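Local coordinates for acetoacetate decarboxylase (PDB 5UPB), which is an acetoacetate decarboxylase-like lyase from Sphingomonas wittichii, probably acting on keto-acid substrates through Schiff-base chemistry, at residues D51-A56 with Q96-A101; G172-R177 with V241-G246. One frame throughout, in Å; residues are numbered along the deposited sequence.

Contact 1 (D51-A56 with Q96-A101)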
# COMPACT_ATOMS: atom_id res chain seq x y z
N ASP A 51 29.09 22.22 10.29
CA ASP A 51 29.07 23.41 9.44
C ASP A 51 27.80 23.51 8.58
O ASP A 51 27.73 24.35 7.69
CB ASP A 51 30.32 23.43 8.54
CG ASP A 51 30.34 22.28 7.54
OD1 ASP A 51 29.38 21.47 7.50
OD2 ASP A 51 31.33 22.20 6.77
N GLY A 52 26.77 22.73 8.88
CA GLY A 52 25.57 22.70 8.07
C GLY A 52 25.49 21.51 7.13
O GLY A 52 24.48 21.37 6.42
N LEU A 53 26.53 20.67 7.08
CA LEU A 53 26.46 19.45 6.28
C LEU A 53 25.26 18.62 6.71
O LEU A 53 25.01 18.46 7.91
CB LEU A 53 27.72 18.62 6.46
CG LEU A 53 27.69 17.24 5.79
CD1 LEU A 53 27.58 17.32 4.24
CD2 LEU A 53 28.87 16.39 6.22
N CYS A 54 24.50 18.15 5.73
CA CYS A 54 23.37 17.25 5.87
C CYS A 54 23.54 16.17 4.83
O CYS A 54 24.24 16.37 3.83
CB CYS A 54 21.98 17.91 5.64
SG CYS A 54 21.74 19.18 6.74
N MET A 55 22.94 15.01 5.09
CA MET A 55 22.87 13.96 4.07
C MET A 55 21.41 13.58 3.89
O MET A 55 20.67 13.39 4.88
CB MET A 55 23.69 12.70 4.39
CG MET A 55 23.11 11.70 5.24
SD MET A 55 24.24 10.29 5.18
CE MET A 55 24.71 10.24 6.90
N ALA A 56 20.98 13.52 2.65
CA ALA A 56 19.71 12.90 2.28
C ALA A 56 20.00 11.51 1.70
O ALA A 56 20.95 11.37 0.93
CB ALA A 56 18.98 13.76 1.26
N GLN A 96 32.02 13.11 16.54
CA GLN A 96 31.34 13.51 15.32
C GLN A 96 30.29 12.49 14.95
O GLN A 96 30.54 11.28 14.99
CB GLN A 96 32.35 13.59 14.17
CG GLN A 96 33.45 14.64 14.37
CD GLN A 96 34.34 14.78 13.16
OE1 GLN A 96 34.79 13.78 12.59
NE2 GLN A 96 34.58 16.01 12.74
N GLY A 97 29.11 12.96 14.56
CA GLY A 97 28.09 12.01 14.18
C GLY A 97 27.06 12.64 13.27
O GLY A 97 27.22 13.77 12.82
N TYR A 98 26.00 11.87 13.04
CA TYR A 98 24.82 12.34 12.35
C TYR A 98 23.64 12.21 13.31
O TYR A 98 23.58 11.25 14.09
CB TYR A 98 24.50 11.53 11.09
CG TYR A 98 25.35 11.91 9.93
CD1 TYR A 98 25.10 13.08 9.19
CD2 TYR A 98 26.45 11.11 9.57
CE1 TYR A 98 25.92 13.43 8.11
CE2 TYR A 98 27.25 11.45 8.51
CZ TYR A 98 27.00 12.60 7.77
OH TYR A 98 27.84 12.90 6.70
N PHE A 99 22.71 13.16 13.25
CA PHE A 99 21.41 13.03 13.90
C PHE A 99 20.39 12.87 12.79
O PHE A 99 20.24 13.78 11.96
CB PHE A 99 21.06 14.23 14.77
CG PHE A 99 19.70 14.13 15.40
CD1 PHE A 99 19.45 13.21 16.40
CD2 PHE A 99 18.66 14.95 14.96
CE1 PHE A 99 18.20 13.11 16.96
CE2 PHE A 99 17.40 14.86 15.52
CZ PHE A 99 17.16 13.95 16.52
N PRO A 100 19.76 11.72 12.66
CA PRO A 100 18.77 11.53 11.57
C PRO A 100 17.40 12.11 11.94
O PRO A 100 16.48 11.42 12.34
CB PRO A 100 18.76 10.01 11.39
CG PRO A 100 19.02 9.50 12.78
CD PRO A 100 19.90 10.51 13.49
N ALA A 101 17.28 13.43 11.73
CA ALA A 101 16.11 14.19 12.22
C ALA A 101 14.80 13.66 11.64
O ALA A 101 13.83 13.49 12.38
CB ALA A 101 16.27 15.66 11.85
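L53 and M55 meet Y98 between backbones too far apart to bond: M55 CA is 8.7 Å from Y98 CA, and L53 CA is 9.5 Å from it. Such spacings fit two strands with a third between them, and strand 80-92 fills that place, pairing antiparallel with both. Through it 53-56 and 96-101 run in the same general sense. L53 bonds by its backbone to A89 of that strand, and M55 to S87. Ahead of the strand the chain turns a corner at D51 and G52. An Asx turn marks the corner, D51 OD1 accepting from L53 N at 3.0 Å with an N-H...O angle of 146°, although the D51 side chain is poorly ordered.

The CB atoms of L53 and M55 point toward 96-101, and that of Y98 toward 51-56, so the side chains meet over one face of the intervening strand. M55 has CG between its backbone N and carbonyl carbon (chi1 83°), and its chain then bends at chi3 to bring the thioether end over one ring face of Y98. SD lies 4.6 Å from the Y98 ring centroid, 15° off the normal, which identifies a Met-aromatic contact; the M55 methyl lies over the same face, though its exact spacing is doubtful. The contact thus spans next-nearest strands, 53-65 and 95-105, on either side of strand 80-92 in the beta-rich fold of the acetoacetate decarboxylase family. L53 reaches the phenol end, its CD2 lying 3.7 Å from Y98 OH. That hydroxyl is hydrogen-bonded to the carbonyl oxygen of R175. Replacing Y98 by an alanine would probably leave the M55 methyl and sulfur without an aromatic face and the R175 carbonyl without this partner. A89 packs on both L53 and Y98.

Contact 2 (G172-R177 with V241-G246)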
# COMPACT_ATOMS: atom_id res chain seq x y z
N GLY A 172 36.54 7.86 -0.06
CA GLY A 172 36.70 9.31 -0.16
C GLY A 172 35.42 10.05 -0.52
O GLY A 172 35.34 11.27 -0.33
N ASP A 173 34.50 9.39 -1.21
CA ASP A 173 33.25 9.99 -1.66
C ASP A 173 32.14 9.93 -0.61
O ASP A 173 31.06 10.47 -0.85
CB ASP A 173 32.81 9.33 -2.96
CG ASP A 173 33.86 9.51 -4.06
OD1 ASP A 173 34.24 10.68 -4.32
OD2 ASP A 173 34.26 8.51 -4.70
N LEU A 174 32.38 9.29 0.53
CA LEU A 174 31.43 9.25 1.63
C LEU A 174 31.85 10.25 2.68
O LEU A 174 33.04 10.50 2.89
CB LEU A 174 31.38 7.86 2.25
CG LEU A 174 31.22 6.73 1.23
CD1 LEU A 174 31.22 5.37 1.89
CD2 LEU A 174 29.95 6.93 0.44
N ARG A 175 30.88 10.84 3.36
CA ARG A 175 31.18 11.73 4.47
C ARG A 175 30.86 11.02 5.79
O ARG A 175 29.84 11.27 6.44
CB ARG A 175 30.44 13.05 4.31
CG ARG A 175 30.92 13.94 3.14
CD ARG A 175 30.70 13.40 1.75
NE ARG A 175 31.06 14.41 0.75
CZ ARG A 175 31.31 14.18 -0.53
NH1 ARG A 175 31.23 12.96 -1.05
NH2 ARG A 175 31.63 15.20 -1.32
N SER A 176 31.78 10.15 6.17
CA SER A 176 31.61 9.26 7.30
C SER A 176 31.83 9.99 8.62
O SER A 176 32.86 10.66 8.82
CB SER A 176 32.59 8.10 7.19
OG SER A 176 33.93 8.56 7.32
N ARG A 177 30.88 9.83 9.53
CA ARG A 177 30.97 10.32 10.88
C ARG A 177 30.62 9.13 11.75
O ARG A 177 29.52 8.58 11.62
CB ARG A 177 30.03 11.53 11.08
CG ARG A 177 30.38 12.69 10.12
CD ARG A 177 29.41 13.87 10.13
NE ARG A 177 29.51 14.66 11.35
CZ ARG A 177 30.39 15.63 11.58
NH1 ARG A 177 31.31 15.99 10.68
NH2 ARG A 177 30.35 16.26 12.74
N VAL A 241 26.27 10.11 -4.36
CA VAL A 241 26.90 8.79 -4.41
C VAL A 241 25.84 7.71 -4.23
O VAL A 241 24.80 7.94 -3.58
CB VAL A 241 28.01 8.68 -3.34
CG1 VAL A 241 27.39 8.70 -1.96
CG2 VAL A 241 28.82 7.44 -3.53
N THR A 242 26.09 6.54 -4.84
CA THR A 242 25.31 5.33 -4.60
C THR A 242 26.31 4.23 -4.28
O THR A 242 27.44 4.23 -4.78
CB THR A 242 24.41 4.94 -5.81
OG1 THR A 242 23.52 3.87 -5.45
CG2 THR A 242 25.25 4.53 -7.06
N TYR A 243 25.92 3.33 -3.38
CA TYR A 243 26.87 2.36 -2.86
C TYR A 243 26.11 1.27 -2.13
O TYR A 243 24.90 1.37 -1.87
CB TYR A 243 27.88 3.01 -1.93
CG TYR A 243 27.27 3.68 -0.73
CD1 TYR A 243 26.79 4.97 -0.81
CD2 TYR A 243 27.23 3.05 0.51
CE1 TYR A 243 26.25 5.60 0.30
CE2 TYR A 243 26.71 3.66 1.61
CZ TYR A 243 26.23 4.95 1.51
OH TYR A 243 25.71 5.56 2.63
N SER A 244 26.87 0.26 -1.74
CA SER A 244 26.34 -0.81 -0.90
C SER A 244 26.95 -0.73 0.48
O SER A 244 28.11 -0.31 0.67
CB SER A 244 26.57 -2.17 -1.54
OG SER A 244 25.93 -2.19 -2.79
N TYR A 245 26.18 -1.22 1.44
CA TYR A 245 26.49 -1.03 2.83
C TYR A 245 26.01 -2.21 3.65
O TYR A 245 24.89 -2.68 3.49
CB TYR A 245 25.68 0.23 3.21
CG TYR A 245 25.69 0.75 4.60
CD1 TYR A 245 26.76 0.60 5.42
CD2 TYR A 245 24.54 1.35 5.12
CE1 TYR A 245 26.75 1.09 6.69
CE2 TYR A 245 24.50 1.83 6.40
CZ TYR A 245 25.60 1.70 7.19
OH TYR A 245 25.57 2.16 8.50
N GLY A 246 26.83 -2.58 4.62
CA GLY A 246 26.47 -3.62 5.56
C GLY A 246 26.88 -3.17 6.94
O GLY A 246 27.92 -2.52 7.12
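L174 sends one methyl, CD2, over a face of the Y243 ring: it stands 4.1 Å from the ring centroid and 21° off the normal, a CH-pi contact. The methyl is displaced toward the rim, where Y243 CD1 and CE1 are about equally near, CD1 at 3.9 Å. The same L174 CD2 also meets V241 CG1 at 3.9 Å, so a single branch settles between two residues of the strand. L174 and Y243 approach at a slant, whereas L174 and V241 cross nearly at right angles. The CB of L174 does not itself head for the strand; with CG anti to the carbonyl carbon (chi1 -49°) and an extended chi2, the end of the chain swings nearer.

V241 and Y243, two positions apart on strand 235-249, present their CB atoms on the face that meets 172-177, while the CB of T242 between them points away. The loop joining strands 156-166 and 179-186 is thus laid against one face of the sheet in which 235-249 pairs antiparallel with 21-34 and 206-221. V209 and Y31, from those flanking strands, add to the apolar surroundings of L174.

D173 approaches V241 more loosely: its carbonyl O is 4.2 Å from V241 CG1. Its carboxylate is engaged within its own loop region, OD1 in a salt bridge with R167 and OD2 accepting from the backbone N of D170.

Contacts 1 and 2, with centres about 14 Å apart, are joined through the loop 172-177. Y98 OH lies 2.6 Å from R175 O, a probable hydrogen bond, and a second probable one runs from R177 NE to G97 O at 2.9 Å. Beside them R177 CD packs 3.6 Å from Y98 CZ. Y31 bridges the two as well: its hydroxyl bonds to R175 N, and its side chain touches M55 and Y98 of contact 1 and L174 of contact 2. It belongs to strand 21-34, which pairs antiparallel with both 53-65 and 235-249, directly linking the strand of each contact.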